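Local structure of uncharacterized HDOD domain protein (Geobacter sulfurreducens, 3HC1) at residues E10-L15 / F189-C194; K39-D44 / F139-N144; L119-L124 / A298-F303; K226-V231 / W267-R272; T242-G247 / D255-L260. The protein is of unknown function but binds two iron(III) ions in an HD-type metal site, consistent with a metal-dependent phosphohydrolase of the HDOD family. All coordinates share one frame; numbering follows the deposited sequence.

Contact 1: E10-L15 / F189-C194; sequences ETRLTL and FGTSHC. With FE (Fe (III) ion), chain B.
At the edge of the di-iron site, T191 and R12 join the loop that leads to the metal ligand H193 with helix 9-21. T191 OG1 donates to R12 O at 2.7 Å, from above the carbonyl plane. OG1 of T191 stands anti to the T191 backbone N (chi1 -167°), which turns the hydroxyl to the helix. CB of T191 rests on L15 CB at 4.0 Å. The CG of R12 passes G190 O at 3.4 Å, while its NE forms a salt bridge with E195. A valine in place of T191 would probably leave R12 O without this donor and weaken the hold of the loop on the helix. S192 is the N-cap of helix 193-203, and S192 OG accepts from C194 N at 3.0 Å. H193 NE2 binds iron at 2.3 Å, and its ND1 is held by E185. The loop thus runs from helix 181-189 into helix 193-203, with helix 9-21 packed against T191 and G190 and F189 turned to helix 164-177.

Contact 2: K39-D44 / F139-N144; sequences KLNDPD and FLNPVN
L40 and N41 lie in a type I beta turn from K39 to D42. It faces N141, just before helix 142-150, and V143 and N144 in the first turn of that helix. D42 N closes the beta turn by donating to K39 O at 3.0 Å. Opposite, N144 N donates to N141 O at 3.2 Å. The CA atoms of L40 and N144 are 6.5 Å apart, so the side chains span the gap.

CG of N144 is anti to its carbonyl carbon (chi1 -65°), which sets the amide between L40 and N41. N144 ND2 donates to N41 OD1 at 3.1 Å, with an N-H...O angle of 146°. ND2 sits above the carbonyl plane of N41, and the two amide planes are 40° apart. Water 2 accepts from N144 ND2 at 2.9 Å and only weakly from N41 ND2. N144 OD1 lies 3.3 Å from L40 CB, the two side chains lying side by side and running opposite ways. L40 CD2 touches V143 CG1 at 3.7 Å, at about a right angle to that side chain, and L40 also packs on V147.

V143 reaches K131 of helix 116-136, and N144 reaches I230 of helix 229-243. This is a turn-to-helix contact within the all-helical HDOD domain, away from the iron site: the turn between helices 31-39 and 47-54 is fastened to the start of helix 142-150.

Contact 3: L119-L124 / A298-F303; sequences LWAHSL and AVDELF. With FE (Fe (III) ion), chain C.
V299 packs on A121 and L124, joining helix 281-302 to helix 116-136, the helix that carries H122 of the HD-type iron site. The two helix segments run at 132° to each other, with axes 9.2 Å apart. From CB of V299, the CG1 branch stands anti to the backbone N (chi1 167°). CG1 lies over the backbone of A121, 3.3 Å from A121 O, and also meets A121 CB. The CG2 branch meets L124 CG at 4.0 Å. L124 CD2 goes on to L302 CD2, its side chain set crosswise to that of L302. At the far end, W120 CZ2 comes to the edge of the F303 ring, near its plane, at 3.8 Å from F303 CD2. H122 NE2 binds iron together with H152, D153, D238 and E249. A partly buried, mostly apolar seam lies on the face of the helix away from H122. Water 3 bridges the segments: it accepts from W120 NE1 at 3.0 Å and donates to V299 O at 2.8 Å.

Contact 4: K226-V231 / W267-R272; sequences KQAAIV and WGVIRR
K226 O accepts from R272 NE at 2.8 Å, and the bond is nearly straight, with an N-H...O angle of 174°. NE lies in the carbonyl plane, on a lone pair, and the oxygen lies in the guanidinium plane. S273 OG is also within hydrogen-bonding reach of K226 O, but V269 O is a second partner for it. A weak bond from A228 N reaches K226 O too, across the inverse gamma turn centred on Q227.

In R272, chi2 -170° sets CD and chi3 178° sets NE in an extended chain, which brings NE to K226 O. The K226 side chain passes alongside in the reverse direction, with K226 CG 3.8 Å from R272 CG. V269 CG1, of the same helix as R272, sits over one face of the guanidinium, toward its rim, and meets A228 CB at 3.9 Å. R272 NH2 makes a weak bond to Y225 O. A leucine in place of R272 would probably cost K226 O its nearly straight N-H donor and leave the loop before helix 229-243 less firmly held to helix 266-273.

K226 and R272 bear like charges, but their charged ends are apart: K226 NZ is 6.9 Å from R272 NE. The arginine works here chiefly through its N-H, with the guanidinium lying beside V269 and A228.

Contact 5: T242-G247 / D255-L260; sequences TLRRLG and DSVRTL
V257 CG1 lies over one face of the R244 guanidinium, toward its rim, 3.4 Å from R244 CZ. The two side chains meet tip to tip. R244 bends at its second torsion (chi2 -61°), which turns CD off the straight line of the chain; beyond it the guanidinium reaches V257. V257 CG1 stands anti to its backbone N (chi1 171°) and also touches L243 CB at 4.0 Å. L243 passes V257 flank to flank, the two chains pointing opposite ways, whereas it meets L260 crosswise, L243 CD1 being 4.0 Å from L260 CD2. The contact joins the end of helix 229-243 and the residue after it to the first turn of helix 257-263. S256 caps that helix, its OG accepting from T259 N at 3.2 Å. Both leucines also touch H251 and V254 of the connecting loop. R244 NH2 forms a salt bridge with D289 of helix 281-302. One flat cation thus serves two chemistries: its face packs on a valine methyl, while an N-H end meets a carboxylate that probably balances its charge.

Contacts 1 and 3 each supply a histidine to the di-iron site, and water 1, bound to both irons, belongs to both. Their centres are still 28 Å apart, and their segments alternate along the chain. Contact 5 touches contact 3: L246 O probably accepts from H122 ND1 at 2.8 Å, which would help orient that iron ligand. Contacts 2 and 4 touch through F139 and N144 against A229 and I230, with centres 17 Å apart. Contacts 4 and 5 share helix 229-243, which also carries D238. Contact 2 falls within the span of contact 1, contact 5 within that of contact 4, and both 4 and 5 within that of contact 3. Contacts 1, 3 and 5 thus lie by iron ligands, while 2 and 4 join helices farther off.

Contact 1: E10-L15 / F189-C194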
# COMPACT_ATOMS: atom_id res chain seq x y z
N GLU A 10 12.43 5.13 -19.01
CA GLU A 10 12.99 6.47 -18.75
C GLU A 10 12.13 7.54 -19.41
O GLU A 10 12.00 8.64 -18.86
CB GLU A 10 14.45 6.62 -19.17
CG GLU A 10 15.08 7.95 -18.66
CD GLU A 10 14.64 8.32 -17.24
OE1 GLU A 10 14.69 7.44 -16.36
OE2 GLU A 10 14.24 9.48 -17.00
N THR A 11 11.53 7.23 -20.56
CA THR A 11 10.63 8.17 -21.21
C THR A 11 9.43 8.46 -20.30
O THR A 11 9.08 9.60 -20.05
CB THR A 11 10.16 7.65 -22.60
OG1 THR A 11 11.28 7.62 -23.48
CG2 THR A 11 9.04 8.53 -23.21
N ARG A 12 8.82 7.40 -19.82
CA ARG A 12 7.72 7.53 -18.85
C ARG A 12 8.19 8.14 -17.53
O ARG A 12 7.45 8.90 -16.91
CB ARG A 12 7.06 6.16 -18.63
CG ARG A 12 6.13 5.74 -19.77
CD ARG A 12 6.28 4.28 -20.11
NE ARG A 12 6.21 3.46 -18.91
CZ ARG A 12 6.91 2.34 -18.69
NH1 ARG A 12 7.76 1.88 -19.59
NH2 ARG A 12 6.77 1.69 -17.54
N LEU A 13 9.41 7.79 -17.08
CA LEU A 13 9.95 8.38 -15.84
C LEU A 13 10.26 9.86 -16.04
O LEU A 13 9.91 10.66 -15.20
CB LEU A 13 11.16 7.61 -15.28
CG LEU A 13 10.88 6.27 -14.61
CD1 LEU A 13 12.18 5.50 -14.39
CD2 LEU A 13 10.14 6.44 -13.28
N THR A 14 10.83 10.24 -17.21
CA THR A 14 11.06 11.66 -17.52
C THR A 14 9.75 12.43 -17.53
O THR A 14 9.63 13.47 -16.92
CB THR A 14 11.80 11.83 -18.88
OG1 THR A 14 13.13 11.33 -18.75
CG2 THR A 14 11.88 13.27 -19.29
N LEU A 15 8.74 11.88 -18.22
CA LEU A 15 7.41 12.52 -18.26
C LEU A 15 6.83 12.63 -16.84
O LEU A 15 6.25 13.65 -16.50
CB LEU A 15 6.46 11.74 -19.19
CG LEU A 15 6.69 11.91 -20.68
CD1 LEU A 15 5.84 10.89 -21.44
CD2 LEU A 15 6.41 13.37 -21.12
N PHE A 189 -1.52 11.33 -20.32
CA PHE A 189 -0.28 11.94 -19.83
C PHE A 189 1.01 11.32 -20.39
O PHE A 189 2.08 11.84 -20.12
CB PHE A 189 -0.21 11.85 -18.32
CG PHE A 189 -1.45 12.29 -17.61
CD1 PHE A 189 -2.16 13.41 -18.02
CD2 PHE A 189 -1.89 11.61 -16.48
CE1 PHE A 189 -3.29 13.80 -17.34
CE2 PHE A 189 -3.01 12.01 -15.79
CZ PHE A 189 -3.72 13.12 -16.24
N GLY A 190 0.95 10.19 -21.10
CA GLY A 190 2.18 9.43 -21.47
C GLY A 190 3.00 8.80 -20.34
O GLY A 190 4.12 8.35 -20.54
N THR A 191 2.44 8.77 -19.14
CA THR A 191 3.09 8.18 -17.97
C THR A 191 1.96 7.81 -17.03
O THR A 191 0.82 8.21 -17.25
CB THR A 191 4.10 9.14 -17.31
OG1 THR A 191 4.90 8.41 -16.37
CG2 THR A 191 3.42 10.31 -16.57
N SER A 192 2.25 7.05 -15.97
CA SER A 192 1.21 6.68 -15.01
C SER A 192 1.59 6.97 -13.54
O SER A 192 2.71 7.41 -13.24
CB SER A 192 0.87 5.20 -15.19
OG SER A 192 1.71 4.39 -14.35
N HIS A 193 0.66 6.67 -12.64
CA HIS A 193 0.91 6.79 -11.21
C HIS A 193 2.05 5.87 -10.72
O HIS A 193 2.61 6.14 -9.63
CB HIS A 193 -0.34 6.52 -10.37
CG HIS A 193 -0.82 5.10 -10.44
ND1 HIS A 193 -1.44 4.58 -11.56
CD2 HIS A 193 -0.71 4.09 -9.56
CE1 HIS A 193 -1.73 3.31 -11.33
NE2 HIS A 193 -1.32 3.00 -10.12
N CYS A 194 2.36 4.81 -11.46
CA CYS A 194 3.55 3.98 -11.20
C CYS A 194 4.81 4.81 -11.28
O CYS A 194 5.59 4.86 -10.35
CB CYS A 194 3.65 2.82 -12.15
SG CYS A 194 2.27 1.65 -12.04
FE FE B . -1.93 1.17 -8.87
O HOH W 1 -2.50 -0.38 -7.96

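Contact 2: K39-D44 / F139-N144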
# COMPACT_ATOMS: atom_id res chain seq x y z
N LYS A 39 14.13 1.80 9.28
CA LYS A 39 14.55 0.90 10.35
C LYS A 39 13.90 -0.50 10.31
O LYS A 39 14.17 -1.36 11.16
CB LYS A 39 14.24 1.57 11.70
CG LYS A 39 14.89 2.95 11.92
CD LYS A 39 16.19 2.84 12.70
CE LYS A 39 16.91 4.19 12.82
NZ LYS A 39 16.37 5.11 13.88
N LEU A 40 13.07 -0.76 9.31
CA LEU A 40 12.28 -1.97 9.29
C LEU A 40 13.07 -3.27 9.44
O LEU A 40 12.54 -4.27 9.95
CB LEU A 40 11.42 -2.00 8.02
CG LEU A 40 10.25 -1.00 8.06
CD1 LEU A 40 9.58 -0.86 6.70
CD2 LEU A 40 9.23 -1.43 9.15
N ASN A 41 14.34 -3.27 9.02
CA ASN A 41 15.15 -4.50 9.06
C ASN A 41 15.98 -4.71 10.34
O ASN A 41 16.56 -5.78 10.50
CB ASN A 41 16.04 -4.58 7.81
CG ASN A 41 15.22 -4.83 6.56
OD1 ASN A 41 14.31 -5.65 6.56
ND2 ASN A 41 15.55 -4.13 5.48
N ASP A 42 15.98 -3.72 11.24
CA ASP A 42 16.75 -3.77 12.48
C ASP A 42 15.92 -4.50 13.58
O ASP A 42 15.00 -3.91 14.15
CB ASP A 42 17.13 -2.33 12.92
CG ASP A 42 17.49 -1.42 11.74
OD1 ASP A 42 17.28 -1.83 10.58
OD2 ASP A 42 17.98 -0.29 11.96
N PRO A 43 16.25 -5.78 13.88
CA PRO A 43 15.45 -6.43 14.93
C PRO A 43 15.67 -5.89 16.38
O PRO A 43 14.80 -6.09 17.24
CB PRO A 43 15.87 -7.91 14.84
CG PRO A 43 17.04 -7.98 13.84
CD PRO A 43 17.45 -6.58 13.53
N ASP A 44 16.80 -5.23 16.63
CA ASP A 44 17.21 -4.88 18.00
C ASP A 44 17.07 -3.40 18.33
O ASP A 44 17.91 -2.85 19.03
CB ASP A 44 18.65 -5.33 18.25
CG ASP A 44 18.88 -6.77 17.83
OD1 ASP A 44 18.07 -7.65 18.20
OD2 ASP A 44 19.87 -7.02 17.10
N PHE A 139 7.46 -15.20 4.55
CA PHE A 139 8.37 -14.09 4.29
C PHE A 139 8.79 -13.50 5.65
O PHE A 139 7.96 -13.24 6.51
CB PHE A 139 7.71 -13.05 3.37
CG PHE A 139 8.63 -11.97 2.95
CD1 PHE A 139 9.53 -12.18 1.92
CD2 PHE A 139 8.65 -10.75 3.59
CE1 PHE A 139 10.41 -11.17 1.53
CE2 PHE A 139 9.53 -9.75 3.22
CZ PHE A 139 10.41 -9.96 2.18
N LEU A 140 10.09 -13.35 5.86
CA LEU A 140 10.64 -13.02 7.20
C LEU A 140 10.32 -11.63 7.84
O LEU A 140 10.27 -11.48 9.08
CB LEU A 140 12.17 -13.28 7.21
CG LEU A 140 12.54 -14.77 7.33
CD1 LEU A 140 14.08 -15.00 7.55
CD2 LEU A 140 11.76 -15.45 8.46
N ASN A 141 10.14 -10.61 7.04
CA ASN A 141 9.84 -9.30 7.59
C ASN A 141 8.57 -8.78 6.96
O ASN A 141 8.64 -7.96 6.04
CB ASN A 141 11.02 -8.36 7.34
CG ASN A 141 12.22 -8.67 8.22
OD1 ASN A 141 13.24 -9.16 7.74
ND2 ASN A 141 12.10 -8.40 9.52
N PRO A 142 7.40 -9.28 7.41
CA PRO A 142 6.14 -8.92 6.74
C PRO A 142 5.73 -7.45 6.87
O PRO A 142 4.95 -6.96 6.03
CB PRO A 142 5.09 -9.82 7.40
CG PRO A 142 5.77 -10.40 8.66
CD PRO A 142 7.23 -10.32 8.46
N VAL A 143 6.20 -6.74 7.90
CA VAL A 143 5.90 -5.31 7.98
C VAL A 143 6.43 -4.54 6.74
O VAL A 143 5.81 -3.58 6.32
CB VAL A 143 6.30 -4.68 9.36
CG1 VAL A 143 5.96 -3.18 9.39
CG2 VAL A 143 5.52 -5.38 10.50
N ASN A 144 7.55 -4.98 6.16
CA ASN A 144 8.12 -4.36 4.94
C ASN A 144 7.16 -4.50 3.75
O ASN A 144 7.03 -3.58 2.94
CB ASN A 144 9.43 -5.02 4.52
CG ASN A 144 10.54 -4.84 5.52
OD1 ASN A 144 10.31 -4.82 6.72
ND2 ASN A 144 11.73 -4.74 5.03
O HOH W 2 13.58 -5.13 2.81

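Contact 3: L119-L124 / A298-F303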
# COMPACT_ATOMS: atom_id res chain seq x y z
N LEU A 119 -9.20 6.06 -2.05
CA LEU A 119 -7.78 5.78 -2.17
C LEU A 119 -7.24 5.17 -0.88
O LEU A 119 -6.45 4.25 -0.93
CB LEU A 119 -7.00 7.04 -2.59
CG LEU A 119 -6.99 7.24 -4.12
CD1 LEU A 119 -8.40 7.35 -4.74
CD2 LEU A 119 -6.15 8.46 -4.49
N TRP A 120 -7.66 5.69 0.27
CA TRP A 120 -7.23 5.15 1.53
C TRP A 120 -7.68 3.70 1.77
O TRP A 120 -6.86 2.83 2.10
CB TRP A 120 -7.70 6.06 2.68
CG TRP A 120 -7.47 5.48 4.05
CD1 TRP A 120 -8.41 5.05 4.93
CD2 TRP A 120 -6.20 5.33 4.70
NE1 TRP A 120 -7.80 4.62 6.10
CE2 TRP A 120 -6.44 4.77 5.97
CE3 TRP A 120 -4.88 5.57 4.31
CZ2 TRP A 120 -5.41 4.45 6.86
CZ3 TRP A 120 -3.86 5.27 5.18
CH2 TRP A 120 -4.14 4.73 6.47
N ALA A 121 -8.96 3.44 1.60
CA ALA A 121 -9.52 2.11 1.84
C ALA A 121 -8.81 1.07 0.96
O ALA A 121 -8.43 -0.01 1.42
CB ALA A 121 -11.10 2.10 1.60
N HIS A 122 -8.63 1.40 -0.31
CA HIS A 122 -7.94 0.50 -1.24
C HIS A 122 -6.46 0.25 -0.82
O HIS A 122 -5.96 -0.89 -0.87
CB HIS A 122 -7.95 1.11 -2.65
CG HIS A 122 -7.04 0.41 -3.62
ND1 HIS A 122 -7.25 -0.89 -4.01
CD2 HIS A 122 -5.89 0.81 -4.21
CE1 HIS A 122 -6.30 -1.25 -4.86
NE2 HIS A 122 -5.45 -0.24 -4.99
N SER A 123 -5.79 1.32 -0.40
CA SER A 123 -4.39 1.25 0.01
C SER A 123 -4.22 0.45 1.29
O SER A 123 -3.32 -0.43 1.37
CB SER A 123 -3.78 2.66 0.15
OG SER A 123 -3.75 3.33 -1.12
N LEU A 124 -5.08 0.73 2.29
CA LEU A 124 -5.10 -0.06 3.53
C LEU A 124 -5.42 -1.53 3.27
O LEU A 124 -4.80 -2.40 3.88
CB LEU A 124 -6.11 0.51 4.53
CG LEU A 124 -6.11 -0.09 5.95
CD1 LEU A 124 -4.68 -0.04 6.59
CD2 LEU A 124 -7.12 0.70 6.80
N ALA A 298 -13.44 -3.86 8.20
CA ALA A 298 -12.45 -3.36 9.12
C ALA A 298 -11.77 -2.12 8.48
O ALA A 298 -11.71 -1.01 9.07
CB ALA A 298 -11.43 -4.47 9.43
N VAL A 299 -11.32 -2.29 7.24
CA VAL A 299 -10.76 -1.16 6.49
C VAL A 299 -11.68 0.06 6.51
O VAL A 299 -11.23 1.18 6.83
CB VAL A 299 -10.43 -1.56 5.03
CG1 VAL A 299 -10.15 -0.35 4.21
CG2 VAL A 299 -9.22 -2.47 5.01
N ASP A 300 -12.96 -0.15 6.21
CA ASP A 300 -13.88 0.97 6.03
C ASP A 300 -14.14 1.67 7.33
O ASP A 300 -14.45 2.86 7.36
CB ASP A 300 -15.21 0.48 5.47
CG ASP A 300 -15.16 0.22 3.97
OD1 ASP A 300 -14.16 0.55 3.28
OD2 ASP A 300 -16.17 -0.31 3.48
N GLU A 301 -14.01 0.94 8.42
CA GLU A 301 -14.39 1.49 9.69
C GLU A 301 -13.28 2.23 10.42
O GLU A 301 -13.58 3.07 11.26
CB GLU A 301 -15.01 0.40 10.55
CG GLU A 301 -16.43 0.05 10.06
CD GLU A 301 -16.82 -1.42 10.29
OE1 GLU A 301 -16.41 -2.01 11.32
OE2 GLU A 301 -17.54 -1.97 9.43
N LEU A 302 -12.02 2.00 10.06
CA LEU A 302 -10.92 2.38 10.95
C LEU A 302 -10.80 3.89 11.13
O LEU A 302 -10.88 4.39 12.26
CB LEU A 302 -9.58 1.84 10.46
CG LEU A 302 -8.37 2.31 11.28
CD1 LEU A 302 -8.39 1.68 12.66
CD2 LEU A 302 -7.10 2.01 10.53
N PHE A 303 -10.52 4.57 10.03
CA PHE A 303 -10.54 6.02 9.99
C PHE A 303 -11.57 6.34 8.91
O PHE A 303 -11.66 5.63 7.87
CB PHE A 303 -9.18 6.62 9.60
CG PHE A 303 -8.04 6.32 10.57
CD1 PHE A 303 -8.11 6.69 11.90
CD2 PHE A 303 -6.87 5.69 10.11
CE1 PHE A 303 -7.05 6.43 12.78
CE2 PHE A 303 -5.80 5.43 10.96
CZ PHE A 303 -5.90 5.80 12.31
FE FE C . -3.82 -0.14 -6.48
O HOH W 3 -10.13 3.59 7.70
O HOH W 1 -2.50 -0.38 -7.96

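Contact 4: K226-V231 / W267-R272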
# COMPACT_ATOMS: atom_id res chain seq x y z
N LYS A 226 15.37 -11.09 -9.65
CA LYS A 226 14.75 -12.35 -9.27
C LYS A 226 14.16 -12.26 -7.88
O LYS A 226 13.11 -12.81 -7.62
CB LYS A 226 15.84 -13.46 -9.31
CG LYS A 226 15.36 -14.86 -9.02
CD LYS A 226 16.55 -15.82 -8.85
CE LYS A 226 16.11 -17.26 -8.94
NZ LYS A 226 17.04 -18.12 -8.16
N GLN A 227 14.83 -11.60 -6.96
CA GLN A 227 14.31 -11.52 -5.62
C GLN A 227 13.32 -10.37 -5.56
O GLN A 227 13.65 -9.26 -5.14
CB GLN A 227 15.44 -11.36 -4.63
CG GLN A 227 16.36 -12.60 -4.60
CD GLN A 227 16.21 -13.40 -3.34
OE1 GLN A 227 15.09 -13.71 -2.92
NE2 GLN A 227 17.34 -13.72 -2.70
N ALA A 228 12.08 -10.69 -5.94
CA ALA A 228 11.02 -9.70 -6.10
C ALA A 228 9.76 -10.08 -5.33
O ALA A 228 8.65 -9.76 -5.78
CB ALA A 228 10.75 -9.50 -7.61
N ALA A 229 9.92 -10.68 -4.13
CA ALA A 229 8.81 -11.16 -3.26
C ALA A 229 7.90 -10.04 -2.86
O ALA A 229 6.70 -10.16 -3.04
CB ALA A 229 9.28 -11.87 -2.02
N ILE A 230 8.43 -8.91 -2.39
CA ILE A 230 7.56 -7.84 -1.92
C ILE A 230 6.69 -7.30 -3.04
O ILE A 230 5.49 -7.16 -2.85
CB ILE A 230 8.36 -6.69 -1.22
CG1 ILE A 230 9.06 -7.22 0.07
CG2 ILE A 230 7.40 -5.56 -0.86
CD1 ILE A 230 10.09 -6.29 0.69
N VAL A 231 7.28 -7.01 -4.19
CA VAL A 231 6.56 -6.46 -5.31
C VAL A 231 5.48 -7.47 -5.75
O VAL A 231 4.33 -7.09 -5.98
CB VAL A 231 7.44 -6.19 -6.56
CG1 VAL A 231 6.56 -5.41 -7.59
CG2 VAL A 231 8.71 -5.42 -6.22
N TRP A 267 2.75 -15.85 -7.79
CA TRP A 267 2.99 -17.05 -7.00
C TRP A 267 4.33 -17.67 -7.39
O TRP A 267 5.09 -17.98 -6.51
CB TRP A 267 1.85 -18.07 -7.11
CG TRP A 267 0.60 -17.57 -6.62
CD1 TRP A 267 -0.56 -17.42 -7.34
CD2 TRP A 267 0.33 -17.07 -5.31
NE1 TRP A 267 -1.53 -16.88 -6.54
CE2 TRP A 267 -1.01 -16.66 -5.29
CE3 TRP A 267 1.08 -17.00 -4.12
CZ2 TRP A 267 -1.63 -16.15 -4.12
CZ3 TRP A 267 0.50 -16.47 -2.99
CH2 TRP A 267 -0.85 -16.04 -2.99
N GLY A 268 4.61 -17.81 -8.69
CA GLY A 268 5.92 -18.22 -9.16
C GLY A 268 7.07 -17.28 -8.75
O GLY A 268 8.18 -17.74 -8.43
N VAL A 269 6.81 -15.98 -8.72
CA VAL A 269 7.86 -15.02 -8.37
C VAL A 269 8.25 -15.16 -6.90
O VAL A 269 9.47 -15.17 -6.54
CB VAL A 269 7.44 -13.58 -8.79
CG1 VAL A 269 8.40 -12.52 -8.23
CG2 VAL A 269 7.41 -13.52 -10.33
N ILE A 270 7.24 -15.38 -6.07
CA ILE A 270 7.43 -15.60 -4.63
C ILE A 270 8.24 -16.89 -4.44
O ILE A 270 9.23 -16.85 -3.71
CB ILE A 270 6.10 -15.65 -3.85
CG1 ILE A 270 5.43 -14.29 -3.91
CG2 ILE A 270 6.32 -16.07 -2.38
CD1 ILE A 270 3.98 -14.26 -3.47
N ARG A 271 7.86 -18.00 -5.11
CA ARG A 271 8.64 -19.24 -5.02
C ARG A 271 10.10 -19.13 -5.50
O ARG A 271 10.96 -19.76 -4.92
CB ARG A 271 8.03 -20.40 -5.82
CG ARG A 271 6.78 -20.93 -5.24
CD ARG A 271 6.43 -22.34 -5.71
NE ARG A 271 5.29 -22.74 -4.91
CZ ARG A 271 4.01 -22.47 -5.19
NH1 ARG A 271 3.67 -21.88 -6.33
NH2 ARG A 271 3.07 -22.85 -4.33
N ARG A 272 10.34 -18.44 -6.59
CA ARG A 272 11.71 -18.23 -7.05
C ARG A 272 12.49 -17.35 -6.03
O ARG A 272 13.70 -17.52 -5.89
CB ARG A 272 11.74 -17.63 -8.46
CG ARG A 272 11.85 -16.11 -8.49
CD ARG A 272 11.66 -15.49 -9.86
NE ARG A 272 11.73 -14.01 -9.79
CZ ARG A 272 11.26 -13.18 -10.74
NH1 ARG A 272 10.64 -13.67 -11.81
NH2 ARG A 272 11.38 -11.84 -10.61

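Contact 5: T242-G247 / D255-L260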
# COMPACT_ATOMS: atom_id res chain seq x y z
N THR A 242 -8.81 -5.12 -6.24
CA THR A 242 -9.53 -4.52 -7.35
C THR A 242 -10.64 -5.43 -7.81
O THR A 242 -11.73 -4.97 -8.13
CB THR A 242 -8.57 -4.18 -8.50
OG1 THR A 242 -7.56 -3.31 -7.98
CG2 THR A 242 -9.29 -3.47 -9.69
N LEU A 243 -10.36 -6.73 -7.83
CA LEU A 243 -11.35 -7.75 -8.22
C LEU A 243 -12.35 -8.13 -7.13
O LEU A 243 -13.36 -8.71 -7.45
CB LEU A 243 -10.68 -9.01 -8.78
CG LEU A 243 -10.05 -8.88 -10.17
CD1 LEU A 243 -9.13 -10.10 -10.48
CD2 LEU A 243 -11.07 -8.64 -11.29
N ARG A 244 -12.11 -7.79 -5.87
CA ARG A 244 -13.00 -8.14 -4.77
C ARG A 244 -13.54 -6.92 -4.03
O ARG A 244 -13.61 -6.90 -2.80
CB ARG A 244 -12.25 -9.05 -3.78
CG ARG A 244 -11.82 -10.39 -4.35
CD ARG A 244 -12.97 -11.23 -4.80
NE ARG A 244 -12.63 -12.66 -4.93
CZ ARG A 244 -13.20 -13.52 -5.78
NH1 ARG A 244 -14.13 -13.13 -6.61
NH2 ARG A 244 -12.84 -14.79 -5.81
N ARG A 245 -13.89 -5.89 -4.78
CA ARG A 245 -14.65 -4.74 -4.31
C ARG A 245 -13.89 -3.91 -3.28
O ARG A 245 -14.51 -3.31 -2.42
CB ARG A 245 -16.03 -5.13 -3.74
CG ARG A 245 -16.93 -6.04 -4.65
CD ARG A 245 -18.23 -6.41 -3.91
NE ARG A 245 -19.33 -6.70 -4.83
CZ ARG A 245 -19.83 -7.91 -5.09
NH1 ARG A 245 -19.35 -9.01 -4.51
NH2 ARG A 245 -20.84 -8.02 -5.95
N LEU A 246 -12.55 -3.88 -3.37
CA LEU A 246 -11.76 -3.06 -2.46
C LEU A 246 -10.78 -2.20 -3.30
O LEU A 246 -9.58 -2.16 -3.06
CB LEU A 246 -11.07 -3.95 -1.43
CG LEU A 246 -10.31 -3.37 -0.21
CD1 LEU A 246 -11.11 -2.25 0.42
CD2 LEU A 246 -10.01 -4.50 0.76
N GLY A 247 -11.31 -1.58 -4.35
CA GLY A 247 -10.50 -0.80 -5.28
C GLY A 247 -11.27 0.13 -6.19
O GLY A 247 -12.51 0.33 -6.05
N ASP A 255 -12.93 -14.14 -17.15
CA ASP A 255 -13.85 -15.28 -17.19
C ASP A 255 -14.12 -15.78 -15.76
O ASP A 255 -15.28 -15.92 -15.35
CB ASP A 255 -13.28 -16.41 -18.07
CG ASP A 255 -13.07 -15.97 -19.53
OD1 ASP A 255 -14.06 -15.62 -20.21
OD2 ASP A 255 -11.91 -15.98 -19.99
N SER A 256 -13.04 -16.04 -15.02
CA SER A 256 -13.13 -16.53 -13.67
C SER A 256 -12.03 -15.93 -12.77
O SER A 256 -10.86 -16.26 -12.94
CB SER A 256 -12.94 -18.05 -13.67
OG SER A 256 -12.58 -18.52 -12.37
N VAL A 257 -12.47 -15.16 -11.77
CA VAL A 257 -11.60 -14.46 -10.82
C VAL A 257 -10.78 -15.43 -9.97
O VAL A 257 -9.58 -15.22 -9.79
CB VAL A 257 -12.41 -13.52 -9.90
CG1 VAL A 257 -11.54 -12.95 -8.75
CG2 VAL A 257 -13.03 -12.36 -10.76
N ARG A 258 -11.43 -16.48 -9.45
CA ARG A 258 -10.72 -17.42 -8.62
C ARG A 258 -9.57 -18.02 -9.41
O ARG A 258 -8.43 -18.07 -8.94
CB ARG A 258 -11.65 -18.53 -8.10
CG ARG A 258 -11.00 -19.42 -7.05
CD ARG A 258 -11.81 -20.63 -6.67
NE ARG A 258 -12.55 -21.25 -7.78
CZ ARG A 258 -12.05 -22.11 -8.67
NH1 ARG A 258 -10.78 -22.52 -8.59
NH2 ARG A 258 -12.82 -22.57 -9.64
N THR A 259 -9.85 -18.47 -10.63
CA THR A 259 -8.83 -19.05 -11.48
C THR A 259 -7.71 -18.08 -11.79
O THR A 259 -6.54 -18.44 -11.70
CB THR A 259 -9.45 -19.59 -12.78
OG1 THR A 259 -10.19 -20.76 -12.45
CG2 THR A 259 -8.38 -19.96 -13.80
N LEU A 260 -8.05 -16.84 -12.15
CA LEU A 260 -7.03 -15.80 -12.32
C LEU A 260 -6.13 -15.71 -11.08
O LEU A 260 -4.89 -15.78 -11.17
CB LEU A 260 -7.68 -14.47 -12.61
CG LEU A 260 -6.79 -13.27 -12.89
CD1 LEU A 260 -7.58 -12.24 -13.77
CD2 LEU A 260 -6.26 -12.63 -11.56